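Local coordinates for tumor necrosis factor receptor superfamily member 16 (PDB 4F42), which is the low-affinity neurotrophin receptor p75NTR, whose intracellular death domain probably passes the receptor's signal on through protein-protein contacts, at residues A[27-32]-A[70-74]. Sequence-based numbering, arbitrary orientation.
Sequences HLAGEL and ALRRI
Glu31 lies against the last turn of the facing helix, its side chain crossing that of Arg73 at about a right angle. With CG anti to the backbone N (chi1 180°) and the chain bent at chi2, its CG comes to 3.5 Å from the carbonyl O of Ala70, while Glu31 OE2 is carried over the aliphatic part of Arg73, 3.4 Å from Arg73 CD. The carboxylate and guanidinium planes stand 50° apart, and OE2 remains 4.2 Å from Arg73 NH1, well out of the guanidinium plane, a distance and direction that exclude a direct salt bridge. One water joins the two charges instead, donating to Glu31 OE2 (2.4 Å) and accepting from Arg73 NH1 (2.5 Å); both separations are unusually short, so the water's exact position is doubtful. An alanine in place of Glu31 would probably leave the Arg73 guanidinium without this nearby negative charge and take the cover of CG off the Ala70 carbonyl. In the six-helix death-domain bundle, this contact joins helix 24-32 to the C-terminal end of helix 64-73. On its apolar side Ala70 CB points at the opposing helix and receives Leu28 CD1 at 3.6 Å and Leu32 CD2 at 3.7 Å. Leu71 CD2 meets the same Leu28 methyl, their side chains crossing obliquely; Leu20, Ile79 and Val80 continue this packing around Leu71. Just past the helix end, Ile74 turns its two branches to different neighbours: CG2 touches Glu31 CB at 3.7 Å, and CD1, at the end of the other branch, packs against the backbone of Leu28.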
loop_
_atom_site.group_PDB
_atom_site.type_symbol
_atom_site.label_atom_id
_atom_site.label_comp_id
_atom_site.label_asym_id
_atom_site.label_seq_id
_atom_site.Cartn_x
_atom_site.Cartn_y
_atom_site.Cartn_z
ATOM N N HIS A 27 -2.756 -8.787 0.626
ATOM C CA HIS A 27 -3.023 -9.054 -0.789
ATOM C C HIS A 27 -2.197 -8.107 -1.659
ATOM O O HIS A 27 -1.554 -8.531 -2.622
ATOM C CB HIS A 27 -4.525 -8.928 -1.102
ATOM C CG HIS A 27 -5.413 -9.624 -0.109
ATOM N ND1 HIS A 27 -6.658 -9.146 0.241
ATOM C CD2 HIS A 27 -5.223 -10.749 0.624
ATOM C CE1 HIS A 27 -7.203 -9.957 1.132
ATOM N NE2 HIS A 27 -6.353 -10.938 1.379
ATOM N N LEU A 28 -2.200 -6.830 -1.282
ATOM C CA LEU A 28 -1.431 -5.799 -1.983
ATOM C C LEU A 28 0.069 -6.062 -1.930
ATOM O O LEU A 28 0.757 -5.971 -2.950
ATOM C CB LEU A 28 -1.751 -4.417 -1.412
ATOM C CG LEU A 28 -0.918 -3.228 -1.869
ATOM C CD1 LEU A 28 -1.159 -2.952 -3.341
ATOM C CD2 LEU A 28 -1.285 -2.021 -1.035
ATOM N N ALA A 29 0.574 -6.388 -0.744
ATOM C CA ALA A 29 1.985 -6.680 -0.581
ATOM C C ALA A 29 2.411 -7.816 -1.512
ATOM O O ALA A 29 3.456 -7.730 -2.152
ATOM C CB ALA A 29 2.292 -7.008 0.845
ATOM N N GLY A 30 1.588 -8.863 -1.604
ATOM C CA GLY A 30 1.818 -9.949 -2.556
ATOM C C GLY A 30 2.041 -9.425 -3.964
ATOM O O GLY A 30 3.010 -9.799 -4.624
ATOM N N GLU A 31 1.146 -8.539 -4.405
ATOM C CA GLU A 31 1.218 -7.897 -5.720
ATOM C C GLU A 31 2.470 -7.027 -5.891
ATOM O O GLU A 31 3.041 -6.952 -6.981
ATOM C CB GLU A 31 -0.058 -7.079 -5.967
ATOM C CG GLU A 31 -0.138 -6.339 -7.300
ATOM C CD GLU A 31 0.003 -7.235 -8.531
ATOM O OE1 GLU A 31 -0.377 -8.434 -8.483
ATOM O OE2 GLU A 31 0.484 -6.722 -9.568
ATOM N N LEU A 32 2.896 -6.379 -4.811
ATOM C CA LEU A 32 4.102 -5.545 -4.839
ATOM C C LEU A 32 5.396 -6.381 -4.807
ATOM O O LEU A 32 6.504 -5.845 -4.933
ATOM C CB LEU A 32 4.063 -4.508 -3.715
ATOM C CG LEU A 32 2.932 -3.471 -3.733
ATOM C CD1 LEU A 32 2.950 -2.682 -2.443
ATOM C CD2 LEU A 32 3.056 -2.535 -4.922
ATOM N N ALA A 70 -1.147 -1.508 -8.776
ATOM C CA ALA A 70 -1.152 -2.727 -7.952
ATOM C C ALA A 70 -2.548 -3.077 -7.444
ATOM O O ALA A 70 -2.914 -4.250 -7.401
ATOM C CB ALA A 70 -0.178 -2.600 -6.787
ATOM N N LEU A 71 -3.324 -2.059 -7.086
ATOM C CA LEU A 71 -4.667 -2.257 -6.556
ATOM C C LEU A 71 -5.655 -2.730 -7.612
ATOM O O LEU A 71 -6.459 -3.619 -7.341
ATOM C CB LEU A 71 -5.180 -0.992 -5.858
ATOM C CG LEU A 71 -4.527 -0.632 -4.522
ATOM C CD1 LEU A 71 -4.838 0.825 -4.125
ATOM C CD2 LEU A 71 -4.952 -1.600 -3.411
ATOM N N ARG A 72 -5.617 -2.134 -8.801
ATOM C CA ARG A 72 -6.402 -2.631 -9.929
ATOM C C ARG A 72 -6.118 -4.111 -10.178
ATOM O O ARG A 72 -7.025 -4.877 -10.455
ATOM C CB ARG A 72 -6.092 -1.849 -11.211
ATOM C CG ARG A 72 -6.557 -0.380 -11.215
ATOM C CD ARG A 72 -6.396 0.297 -12.594
ATOM N NE ARG A 72 -5.008 0.308 -13.054
ATOM C CZ ARG A 72 -4.459 -0.644 -13.804
ATOM N NH1 ARG A 72 -5.180 -1.675 -14.208
ATOM N NH2 ARG A 72 -3.184 -0.560 -14.160
ATOM N N ARG A 73 -4.852 -4.503 -10.059
ATOM C CA ARG A 73 -4.429 -5.860 -10.388
ATOM C C ARG A 73 -4.920 -6.930 -9.421
ATOM O O ARG A 73 -5.131 -8.064 -9.831
ATOM C CB ARG A 73 -2.914 -5.929 -10.555
ATOM C CG ARG A 73 -2.475 -5.441 -11.907
ATOM C CD ARG A 73 -1.173 -4.700 -11.804
ATOM N NE ARG A 73 -0.554 -4.514 -13.104
ATOM C CZ ARG A 73 0.653 -3.992 -13.286
ATOM N NH1 ARG A 73 1.365 -3.594 -12.235
ATOM N NH2 ARG A 73 1.150 -3.866 -14.516
ATOM N N ILE A 74 -5.090 -6.577 -8.150
ATOM C CA ILE A 74 -5.734 -7.476 -7.188
ATOM C C ILE A 74 -7.271 -7.309 -7.192
ATOM O O ILE A 74 -7.949 -7.701 -6.243
ATOM C CB ILE A 74 -5.161 -7.325 -5.738
ATOM C CG1 ILE A 74 -5.342 -5.902 -5.211
ATOM C CG2 ILE A 74 -3.699 -7.791 -5.666
ATOM C CD1 ILE A 74 -5.156 -5.780 -3.722
HETATM O O HOH W 1 1.424 -4.530 -9.892
#